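Local coordinates for protein DNA polymerase (Bacillus phage phi29, PDB 1XI1) that replicates viral DNA by protein-primed, highly processive synthesis with strand displacement, and proofreads it with a 3'-5' exonuclease, at residues 144-149 against 164-169; 69-74 against 410-415; 279-284 against 350-355. The protein carries 2 engineered substitutions. All coordinates share one frame; numbering follows the deposited sequence.

Contact 1 (144-149 against 164-169); sequences GDIDYH and AYIKND. With MG (magnesium ion), chain E; nucleotides of chain A.
The Tyr165 ring takes the backbone of the 144-149 loop on one face: Asp145 CA stands 4.2 Å from the ring centroid, 18° off the normal, a CH-pi contact offset toward the rim. Gly144 O comes obliquely to the same ring, 3.2 Å from CE2, and Tyr165 OH is hydrogen-bonded to Lys143 O, a bond that holds the phenol end beside the residue preceding Gly144. Tyr148 has two occupied faces. Its own loop covers one with Ile146 O, while C6 of nucleotide DT5 of chain A lies over the centre of the other, 3.7 Å above the plane. Tyr148 OH lies 2.6 Å from OP2 of the same nucleotide, a weak hydrogen bond at most, since its one proton has another acceptor within reach.

Between loop and helix sits the magnesium ion, bound by Asp169 OD2 at 2.4 Å and more loosely by Asp145 OD2 at 2.7 Å. The ion marks the 3'-5' exonuclease site of this family B polymerase, of the DnaQ-like kind, where Tyr148 stabilises the frayed 3' terminus. With CG of Asp145 turned anti to the backbone N (chi1 -155°), the carboxylate swings to the metal although its CB points away from helix 160-182. Asp169 OD1 forms a salt bridge with Lys131 while OD2 takes the metal; the lysine probably steadies the carboxylate's rotation. Ile146 and Tyr165 run antiparallel past one another, with CG1 of Ile146 3.8 Å from CB of Tyr165; Ile146 also packs on Glu14, a residue essential for exonucleolysis.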
loop_
_atom_site.group_PDB
_atom_site.type_symbol
_atom_site.label_atom_id
_atom_site.label_comp_id
_atom_site.label_asym_id
_atom_site.label_seq_id
_atom_site.Cartn_x
_atom_site.Cartn_y
_atom_site.Cartn_z
ATOM N N GLY C 144 15.241 -21.933 8.083
ATOM C CA GLY C 144 16.298 -21.753 7.094
ATOM C C GLY C 144 15.795 -21.685 5.659
ATOM O O GLY C 144 14.587 -21.643 5.425
ATOM N N ASP C 145 16.714 -21.677 4.694
ATOM C CA ASP C 145 16.336 -21.618 3.285
ATOM C C ASP C 145 17.438 -22.072 2.339
ATOM O O ASP C 145 18.623 -22.106 2.679
ATOM C CB ASP C 145 15.887 -20.195 2.917
ATOM C CG ASP C 145 14.942 -20.171 1.728
ATOM O OD1 ASP C 145 15.394 -20.505 0.616
ATOM O OD2 ASP C 145 13.748 -19.831 1.904
ATOM N N ILE C 146 17.009 -22.416 1.136
ATOM C CA ILE C 146 17.886 -22.876 0.082
ATOM C C ILE C 146 19.110 -21.984 -0.082
ATOM O O ILE C 146 19.040 -20.767 0.117
ATOM C CB ILE C 146 17.118 -22.912 -1.255
ATOM C CG1 ILE C 146 15.858 -23.763 -1.096
ATOM C CG2 ILE C 146 18.005 -23.452 -2.359
ATOM C CD1 ILE C 146 14.938 -23.721 -2.294
ATOM N N ASP C 147 20.239 -22.595 -0.426
ATOM C CA ASP C 147 21.452 -21.821 -0.659
ATOM C C ASP C 147 21.254 -21.116 -2.002
ATOM O O ASP C 147 21.733 -21.581 -3.039
ATOM C CB ASP C 147 22.676 -22.732 -0.727
ATOM C CG ASP C 147 23.961 -21.962 -0.945
ATOM O OD1 ASP C 147 25.020 -22.600 -1.048
ATOM O OD2 ASP C 147 23.926 -20.720 -1.013
ATOM N N TYR C 148 20.536 -19.992 -1.965
ATOM C CA TYR C 148 20.225 -19.207 -3.159
ATOM C C TYR C 148 21.386 -19.053 -4.118
ATOM O O TYR C 148 21.175 -18.890 -5.325
ATOM C CB TYR C 148 19.674 -17.831 -2.772
ATOM C CG TYR C 148 18.213 -17.877 -2.394
ATOM C CD1 TYR C 148 17.737 -17.173 -1.293
ATOM C CD2 TYR C 148 17.311 -18.648 -3.129
ATOM C CE1 TYR C 148 16.398 -17.237 -0.926
ATOM C CE2 TYR C 148 15.970 -18.718 -2.773
ATOM C CZ TYR C 148 15.520 -18.013 -1.671
ATOM O OH TYR C 148 14.195 -18.093 -1.307
ATOM N N HIS C 149 22.611 -19.085 -3.607
ATOM C CA HIS C 149 23.720 -18.999 -4.531
ATOM C C HIS C 149 24.624 -20.206 -4.529
ATOM O O HIS C 149 25.761 -20.174 -4.073
ATOM C CB HIS C 149 24.550 -17.718 -4.380
ATOM C CG HIS C 149 24.783 -17.272 -2.973
ATOM N ND1 HIS C 149 25.300 -18.087 -1.992
ATOM C CD2 HIS C 149 24.652 -16.047 -2.415
ATOM C CE1 HIS C 149 25.482 -17.382 -0.889
ATOM N NE2 HIS C 149 25.097 -16.142 -1.122
ATOM N N ALA C 164 11.851 -29.860 -0.016
ATOM C CA ALA C 164 10.909 -29.586 1.060
ATOM C C ALA C 164 10.706 -28.090 1.258
ATOM O O ALA C 164 9.658 -27.668 1.722
ATOM C CB ALA C 164 11.379 -30.245 2.361
ATOM N N TYR C 165 11.702 -27.287 0.906
ATOM C CA TYR C 165 11.564 -25.851 1.052
ATOM C C TYR C 165 10.569 -25.307 0.045
ATOM O O TYR C 165 9.800 -24.398 0.344
ATOM C CB TYR C 165 12.912 -25.180 0.903
ATOM C CG TYR C 165 13.707 -25.255 2.181
ATOM C CD1 TYR C 165 14.834 -26.067 2.282
ATOM C CD2 TYR C 165 13.307 -24.534 3.312
ATOM C CE1 TYR C 165 15.553 -26.163 3.482
ATOM C CE2 TYR C 165 14.019 -24.623 4.516
ATOM C CZ TYR C 165 15.138 -25.440 4.586
ATOM O OH TYR C 165 15.857 -25.520 5.748
ATOM N N ILE C 166 10.569 -25.884 -1.149
ATOM C CA ILE C 166 9.643 -25.465 -2.183
ATOM C C ILE C 166 8.230 -25.862 -1.779
ATOM O O ILE C 166 7.306 -25.057 -1.870
ATOM C CB ILE C 166 9.987 -26.104 -3.539
ATOM C CG1 ILE C 166 11.339 -25.590 -4.024
ATOM C CG2 ILE C 166 8.914 -25.752 -4.575
ATOM C CD1 ILE C 166 11.859 -26.323 -5.261
ATOM N N LYS C 167 8.063 -27.106 -1.338
ATOM C CA LYS C 167 6.757 -27.584 -0.899
ATOM C C LYS C 167 6.241 -26.722 0.246
ATOM O O LYS C 167 5.072 -26.358 0.270
ATOM C CB LYS C 167 6.839 -29.040 -0.433
ATOM C CG LYS C 167 5.495 -29.601 0.030
ATOM C CD LYS C 167 5.600 -31.064 0.437
ATOM C CE LYS C 167 4.302 -31.565 1.059
ATOM N NZ LYS C 167 4.396 -32.989 1.486
ATOM N N ASN C 168 7.117 -26.395 1.194
ATOM C CA ASN C 168 6.718 -25.575 2.332
ATOM C C ASN C 168 6.274 -24.179 1.875
ATOM O O ASN C 168 5.195 -23.716 2.250
ATOM C CB ASN C 168 7.873 -25.449 3.339
ATOM C CG ASN C 168 7.440 -24.801 4.659
ATOM O OD1 ASN C 168 8.210 -24.068 5.286
ATOM N ND2 ASN C 168 6.213 -25.087 5.091
ATOM N N ASP C 169 7.099 -23.514 1.067
ATOM C CA ASP C 169 6.763 -22.174 0.596
ATOM C C ASP C 169 5.410 -22.124 -0.088
ATOM O O ASP C 169 4.607 -21.244 0.198
ATOM C CB ASP C 169 7.824 -21.629 -0.366
ATOM C CG ASP C 169 9.066 -21.123 0.349
ATOM O OD1 ASP C 169 8.947 -20.559 1.465
ATOM O OD2 ASP C 169 10.167 -21.273 -0.218
HETATM MG MG MG E . 12.562 -21.119 -0.101
ATOM P P DT A 5 11.503 -16.827 -4.045
ATOM O OP1 DT A 5 10.476 -17.847 -4.320
ATOM O OP2 DT A 5 12.436 -16.995 -2.890
ATOM O "O5'" DT A 5 12.370 -16.629 -5.361
ATOM C "C5'" DT A 5 13.487 -17.461 -5.633
ATOM C "C4'" DT A 5 14.386 -16.797 -6.651
ATOM O "O4'" DT A 5 14.802 -15.491 -6.177
ATOM C "C3'" DT A 5 15.681 -17.549 -6.952
ATOM O "O3'" DT A 5 16.231 -17.117 -8.202
ATOM C "C2'" DT A 5 16.645 -16.942 -5.955
ATOM C "C1'" DT A 5 16.212 -15.483 -5.965
ATOM N N1 DT A 5 16.483 -14.772 -4.696
ATOM C C2 DT A 5 17.676 -14.090 -4.572
ATOM O O2 DT A 5 18.515 -14.044 -5.459
ATOM N N3 DT A 5 17.851 -13.463 -3.361
ATOM C C4 DT A 5 16.976 -13.449 -2.290
ATOM O O4 DT A 5 17.271 -12.841 -1.265
ATOM C C5 DT A 5 15.747 -14.186 -2.491
ATOM C C7 DT A 5 14.742 -14.235 -1.382
ATOM C C6 DT A 5 15.565 -14.797 -3.668
#

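Contact 2 (69-74 against 410-415); sequences FIINWL and GALGFR
Leu412 and Ile71 cross at about a right angle, the leucine laying its two methyl groups against CB and the CG2 branch of the isoleucine. Leu412 CD2 meets Ile71 CG2 at 3.6 Å, while CD1 comes to 3.9 Å from Ile71 CB. The two branches of Ile71 divide the work: CG2, anti to the backbone N, takes the leucine, whereas CG1 turns the other way and the side chain continues into the hydrophobic layer of Trp100, Ile103 and Tyr90.

Asn72 lies across the leucine at a slant. Its ND2 rests 3.5 Å from Leu412 CG, so the amide nitrogen packs against hydrocarbon on this side while it donates a hydrogen bond to Ala68 O, one turn back in the helix. That bond supports the modelled amide orientation, in which Asn72 OD1 lies 3.0 Å from Gly410 O. Both oxygens are acceptors and no hydrogen bond joins them; Gly410 O is instead bonded by Arg76 NH2, whose positive charge probably eases the approach.

Leu412 therefore touches both Ile71 and Asn72, with Leu406 of the paired strand also touching Asn72. The arrangement is a helix of the exonuclease domain packed against the beta hairpin 402-406/412-416 of TPR2, the insertion distinctive of protein-primed family B polymerases, here in contact with the proofreading domain.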
loop_
_atom_site.group_PDB
_atom_site.type_symbol
_atom_site.label_atom_id
_atom_site.label_comp_id
_atom_site.label_asym_id
_atom_site.label_seq_id
_atom_site.Cartn_x
_atom_site.Cartn_y
_atom_site.Cartn_z
ATOM N N PHE C 69 9.366 -14.762 -16.157
ATOM C CA PHE C 69 9.787 -16.020 -16.759
ATOM C C PHE C 69 8.646 -16.630 -17.560
ATOM O O PHE C 69 8.881 -17.267 -18.582
ATOM C CB PHE C 69 10.261 -17.029 -15.699
ATOM C CG PHE C 69 11.481 -16.591 -14.935
ATOM C CD1 PHE C 69 11.392 -15.621 -13.943
ATOM C CD2 PHE C 69 12.718 -17.169 -15.185
ATOM C CE1 PHE C 69 12.517 -15.237 -13.213
ATOM C CE2 PHE C 69 13.857 -16.790 -14.457
ATOM C CZ PHE C 69 13.752 -15.822 -13.469
ATOM N N ILE C 70 7.418 -16.433 -17.100
ATOM C CA ILE C 70 6.253 -16.973 -17.792
ATOM C C ILE C 70 5.997 -16.320 -19.155
ATOM O O ILE C 70 5.769 -17.021 -20.141
ATOM C CB ILE C 70 4.984 -16.850 -16.921
ATOM C CG1 ILE C 70 5.097 -17.792 -15.718
ATOM C CG2 ILE C 70 3.738 -17.193 -17.752
ATOM C CD1 ILE C 70 3.924 -17.727 -14.748
ATOM N N ILE C 71 6.021 -14.988 -19.215
ATOM C CA ILE C 71 5.800 -14.273 -20.480
ATOM C C ILE C 71 6.928 -14.621 -21.454
ATOM O O ILE C 71 6.698 -14.803 -22.642
ATOM C CB ILE C 71 5.787 -12.731 -20.281
ATOM C CG1 ILE C 71 4.702 -12.327 -19.272
ATOM C CG2 ILE C 71 5.543 -12.039 -21.604
ATOM C CD1 ILE C 71 3.343 -12.867 -19.569
ATOM N N ASN C 72 8.149 -14.707 -20.930
ATOM C CA ASN C 72 9.328 -15.046 -21.724
ATOM C C ASN C 72 9.105 -16.352 -22.462
ATOM O O ASN C 72 9.553 -16.502 -23.604
ATOM C CB ASN C 72 10.558 -15.225 -20.824
ATOM C CG ASN C 72 11.435 -13.995 -20.770
ATOM O OD1 ASN C 72 12.215 -13.732 -21.674
ATOM N ND2 ASN C 72 11.310 -13.231 -19.705
ATOM N N TRP C 73 8.440 -17.295 -21.787
ATOM C CA TRP C 73 8.158 -18.624 -22.339
ATOM C C TRP C 73 7.037 -18.550 -23.374
ATOM O O TRP C 73 7.156 -19.108 -24.461
ATOM C CB TRP C 73 7.742 -19.602 -21.215
ATOM C CG TRP C 73 7.598 -21.023 -21.665
ATOM C CD1 TRP C 73 8.578 -21.978 -21.687
ATOM C CD2 TRP C 73 6.444 -21.622 -22.271
ATOM N NE1 TRP C 73 8.108 -23.128 -22.275
ATOM C CE2 TRP C 73 6.801 -22.936 -22.645
ATOM C CE3 TRP C 73 5.147 -21.175 -22.540
ATOM C CZ2 TRP C 73 5.909 -23.806 -23.272
ATOM C CZ3 TRP C 73 4.256 -22.045 -23.165
ATOM C CH2 TRP C 73 4.644 -23.343 -23.522
ATOM N N LEU C 74 5.950 -17.872 -23.016
ATOM C CA LEU C 74 4.799 -17.738 -23.903
ATOM C C LEU C 74 5.193 -17.125 -25.237
ATOM O O LEU C 74 4.813 -17.636 -26.290
ATOM C CB LEU C 74 3.709 -16.878 -23.244
ATOM C CG LEU C 74 2.919 -17.440 -22.051
ATOM C CD1 LEU C 74 2.026 -16.356 -21.461
ATOM C CD2 LEU C 74 2.091 -18.625 -22.500
ATOM N N GLY C 410 16.211 -11.570 -26.491
ATOM C CA GLY C 410 15.591 -12.568 -25.633
ATOM C C GLY C 410 14.921 -12.057 -24.364
ATOM O O GLY C 410 14.128 -12.775 -23.749
ATOM N N ALA C 411 15.232 -10.829 -23.960
ATOM C CA ALA C 411 14.632 -10.260 -22.752
ATOM C C ALA C 411 13.340 -9.531 -23.076
ATOM O O ALA C 411 13.072 -9.201 -24.229
ATOM C CB ALA C 411 15.609 -9.314 -22.064
ATOM N N LEU C 412 12.538 -9.291 -22.046
ATOM C CA LEU C 412 11.258 -8.619 -22.201
ATOM C C LEU C 412 11.369 -7.107 -22.306
ATOM O O LEU C 412 12.270 -6.488 -21.741
ATOM C CB LEU C 412 10.337 -8.960 -21.024
ATOM C CG LEU C 412 9.749 -10.373 -20.953
ATOM C CD1 LEU C 412 8.964 -10.508 -19.654
ATOM C CD2 LEU C 412 8.843 -10.639 -22.172
ATOM N N GLY C 413 10.435 -6.518 -23.041
ATOM C CA GLY C 413 10.398 -5.081 -23.187
ATOM C C GLY C 413 8.998 -4.683 -22.791
ATOM O O GLY C 413 8.139 -5.548 -22.658
ATOM N N PHE C 414 8.761 -3.396 -22.587
ATOM C CA PHE C 414 7.435 -2.921 -22.214
ATOM C C PHE C 414 7.162 -1.594 -22.889
ATOM O O PHE C 414 8.070 -0.789 -23.065
ATOM C CB PHE C 414 7.322 -2.710 -20.697
ATOM C CG PHE C 414 7.466 -3.972 -19.887
ATOM C CD1 PHE C 414 8.651 -4.245 -19.203
ATOM C CD2 PHE C 414 6.422 -4.896 -19.825
ATOM C CE1 PHE C 414 8.799 -5.432 -18.466
ATOM C CE2 PHE C 414 6.553 -6.089 -19.093
ATOM C CZ PHE C 414 7.741 -6.360 -18.412
ATOM N N ARG C 415 5.919 -1.367 -23.281
ATOM C CA ARG C 415 5.577 -0.092 -23.870
ATOM C C ARG C 415 4.251 0.348 -23.262
ATOM O O ARG C 415 3.484 -0.474 -22.748
ATOM C CB ARG C 415 5.502 -0.188 -25.404
ATOM C CG ARG C 415 4.248 -0.822 -25.985
ATOM C CD ARG C 415 4.321 -0.852 -27.522
ATOM N NE ARG C 415 5.178 -1.926 -28.033
ATOM C CZ ARG C 415 6.308 -1.750 -28.721
ATOM N NH1 ARG C 415 6.751 -0.527 -28.995
ATOM N NH2 ARG C 415 6.996 -2.809 -29.140
#

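Contact 3 (279-284 against 350-355)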
loop_
_atom_site.group_PDB
_atom_site.type_symbol
_atom_site.label_atom_id
_atom_site.label_comp_id
_atom_site.label_asym_id
_atom_site.label_seq_id
_atom_site.Cartn_x
_atom_site.Cartn_y
_atom_site.Cartn_z
ATOM N N GLU C 279 -28.055 22.651 5.179
ATOM C CA GLU C 279 -28.303 21.574 6.118
ATOM C C GLU C 279 -28.315 20.193 5.466
ATOM O O GLU C 279 -27.771 19.234 6.023
ATOM C CB GLU C 279 -29.644 21.858 6.802
ATOM C CG GLU C 279 -30.162 20.807 7.757
ATOM C CD GLU C 279 -31.554 21.143 8.277
ATOM O OE1 GLU C 279 -32.115 20.343 9.046
ATOM O OE2 GLU C 279 -32.095 22.207 7.920
ATOM N N ASP C 280 -28.929 20.092 4.287
ATOM C CA ASP C 280 -29.028 18.822 3.568
ATOM C C ASP C 280 -27.767 18.442 2.795
ATOM O O ASP C 280 -27.563 17.270 2.460
ATOM C CB ASP C 280 -30.220 18.882 2.626
ATOM C CG ASP C 280 -31.521 19.065 3.369
ATOM O OD1 ASP C 280 -31.638 18.522 4.491
ATOM O OD2 ASP C 280 -32.429 19.737 2.833
ATOM N N TYR C 281 -26.947 19.445 2.493
ATOM C CA TYR C 281 -25.683 19.239 1.802
ATOM C C TYR C 281 -24.610 19.915 2.659
ATOM O O TYR C 281 -24.030 20.934 2.295
ATOM C CB TYR C 281 -25.747 19.828 0.400
ATOM C CG TYR C 281 -26.653 19.022 -0.506
ATOM C CD1 TYR C 281 -28.047 19.155 -0.435
ATOM C CD2 TYR C 281 -26.118 18.109 -1.427
ATOM C CE1 TYR C 281 -28.885 18.397 -1.265
ATOM C CE2 TYR C 281 -26.942 17.355 -2.254
ATOM C CZ TYR C 281 -28.325 17.505 -2.169
ATOM O OH TYR C 281 -29.145 16.779 -3.004
ATOM N N PRO C 282 -24.338 19.333 3.834
ATOM C CA PRO C 282 -23.358 19.810 4.823
ATOM C C PRO C 282 -21.896 19.906 4.363
ATOM O O PRO C 282 -21.152 20.749 4.844
ATOM C CB PRO C 282 -23.508 18.809 5.976
ATOM C CG PRO C 282 -24.815 18.136 5.734
ATOM C CD PRO C 282 -24.914 18.042 4.250
ATOM N N LEU C 283 -21.485 19.030 3.454
ATOM C CA LEU C 283 -20.108 19.003 2.982
ATOM C C LEU C 283 -19.924 19.628 1.608
ATOM O O LEU C 283 -20.874 19.723 0.812
ATOM C CB LEU C 283 -19.604 17.551 2.943
ATOM C CG LEU C 283 -19.458 16.839 4.292
ATOM C CD1 LEU C 283 -18.857 15.444 4.087
ATOM C CD2 LEU C 283 -18.563 17.664 5.204
ATOM N N HIS C 284 -18.698 20.052 1.318
ATOM C CA HIS C 284 -18.455 20.628 -0.005
ATOM C C HIS C 284 -16.987 20.755 -0.354
ATOM O O HIS C 284 -16.123 20.758 0.510
ATOM C CB HIS C 284 -19.148 21.987 -0.103
ATOM C CG HIS C 284 -18.416 23.154 0.601
ATOM N ND1 HIS C 284 -18.563 23.427 1.947
ATOM C CD2 HIS C 284 -17.570 24.097 0.121
ATOM C CE1 HIS C 284 -17.821 24.466 2.255
ATOM N NE2 HIS C 284 -17.207 24.893 1.165
ATOM N N GLY C 350 -18.144 25.290 -6.628
ATOM C CA GLY C 350 -17.812 24.060 -5.939
ATOM C C GLY C 350 -18.857 22.978 -6.069
ATOM O O GLY C 350 -19.714 23.027 -6.950
ATOM N N LEU C 351 -18.779 21.992 -5.183
ATOM C CA LEU C 351 -19.703 20.874 -5.182
ATOM C C LEU C 351 -20.196 20.647 -3.766
ATOM O O LEU C 351 -19.395 20.679 -2.820
ATOM C CB LEU C 351 -18.991 19.612 -5.671
ATOM C CG LEU C 351 -18.289 19.703 -7.024
ATOM C CD1 LEU C 351 -17.561 18.400 -7.329
ATOM C CD2 LEU C 351 -19.326 20.010 -8.109
ATOM N N LYS C 352 -21.508 20.447 -3.617
ATOM C CA LYS C 352 -22.123 20.169 -2.307
ATOM C C LYS C 352 -22.483 18.694 -2.269
ATOM O O LYS C 352 -22.815 18.111 -3.291
ATOM C CB LYS C 352 -23.430 20.940 -2.097
ATOM C CG LYS C 352 -23.290 22.386 -1.827
ATOM C CD LYS C 352 -24.624 22.977 -1.359
ATOM C CE LYS C 352 -25.779 22.797 -2.368
ATOM N NZ LYS C 352 -26.964 23.601 -1.912
ATOM N N PHE C 353 -22.445 18.095 -1.087
ATOM C CA PHE C 353 -22.782 16.686 -0.955
ATOM C C PHE C 353 -23.670 16.439 0.244
ATOM O O PHE C 353 -23.624 17.189 1.209
ATOM C CB PHE C 353 -21.507 15.848 -0.770
ATOM C CG PHE C 353 -20.481 16.061 -1.829
ATOM C CD1 PHE C 353 -19.711 17.213 -1.847
ATOM C CD2 PHE C 353 -20.303 15.128 -2.824
ATOM C CE1 PHE C 353 -18.765 17.417 -2.844
ATOM C CE2 PHE C 353 -19.362 15.328 -3.820
ATOM C CZ PHE C 353 -18.599 16.475 -3.830
ATOM N N LYS C 354 -24.467 15.378 0.175
ATOM C CA LYS C 354 -25.238 14.987 1.318
ATOM C C LYS C 354 -24.230 14.335 2.224
ATOM O O LYS C 354 -23.174 13.947 1.732
ATOM C CB LYS C 354 -26.383 14.038 0.971
ATOM C CG LYS C 354 -27.527 14.644 0.190
ATOM C CD LYS C 354 -28.543 13.581 -0.175
ATOM C CE LYS C 354 -28.114 12.797 -1.408
ATOM N NZ LYS C 354 -29.174 11.846 -1.847
ATOM N N ALA C 355 -24.478 14.207 3.500
ATOM C CA ALA C 355 -23.481 13.575 4.361
ATOM C C ALA C 355 -24.132 12.798 5.487
ATOM O O ALA C 355 -25.289 13.052 5.826
ATOM C CB ALA C 355 -22.524 14.611 4.930
HETATM O O HOH W 1 -27.303 15.175 4.547
#
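Tyr281 and Lys354 lie side by side and point the same way, the aliphatic part of the lysine covering one face of the phenol ring. Lys354 CG is 3.9 Å from the ring centroid, 21° off the normal, and Phe353 N comes to the ring's edge in its plane. Tyr281 CB packs against Lys352 CB at 3.6 Å. The backbones are close here too: Tyr281 CA touches Phe353 O at 3.0 Å, and Asp280 O receives a CA-H...O contact from Lys354 CA. Next along the chain, Pro282 CD lies against Phe353 O, and Leu283 CG meets Ala355 CB at 3.8 Å.

These side chains gather where strand 283-294 begins to pair antiparallel with strand 340-356, in a sheet of the polymerization region. Leu283 and Phe353 form a hydrogen-bonded pair: Phe353 N donates to Leu283 O at 3.0 Å, with an N-H...O angle of 153°. His284 and Lys352 make the neighbouring non-hydrogen-bonded pair, whose side chains point to the face opposite Leu283 and Phe353. At the other end of the contact a water donates to Asp280 O and accepts from Ala355 N, linking the two segments.

Further out, Lys352 bends at its third torsion (chi3 -59°), and its NZ is in a salt bridge with Asp278, while the ring of His284 stacks on Tyr275. Leu283 and Phe353 turn together toward helix 427-447, against Phe432 and Pro428 respectively.

Overall arrangement
Contact 1, on helix 160-182, and contact 2, which joins helix 63-76 to strand 412-416, both involve the exonuclease region; their centres are 26 Å apart. Contact 3 pairs strands 283-294 and 340-356 of one sheet in the polymerization region, its centre 56 Å from that of contact 1, across the chain's centre, and 50 Å from that of contact 2. No helix or strand is common to two contacts. Along the sequence, contact 1 closes before contact 3 opens, and both fall between 69-74 and 410-415. Contacts 1 and 3 are therefore local to their domains, whereas contact 2 ties the proofreading domain to TPR2, a part of the polymerization region, across 335 intervening residues.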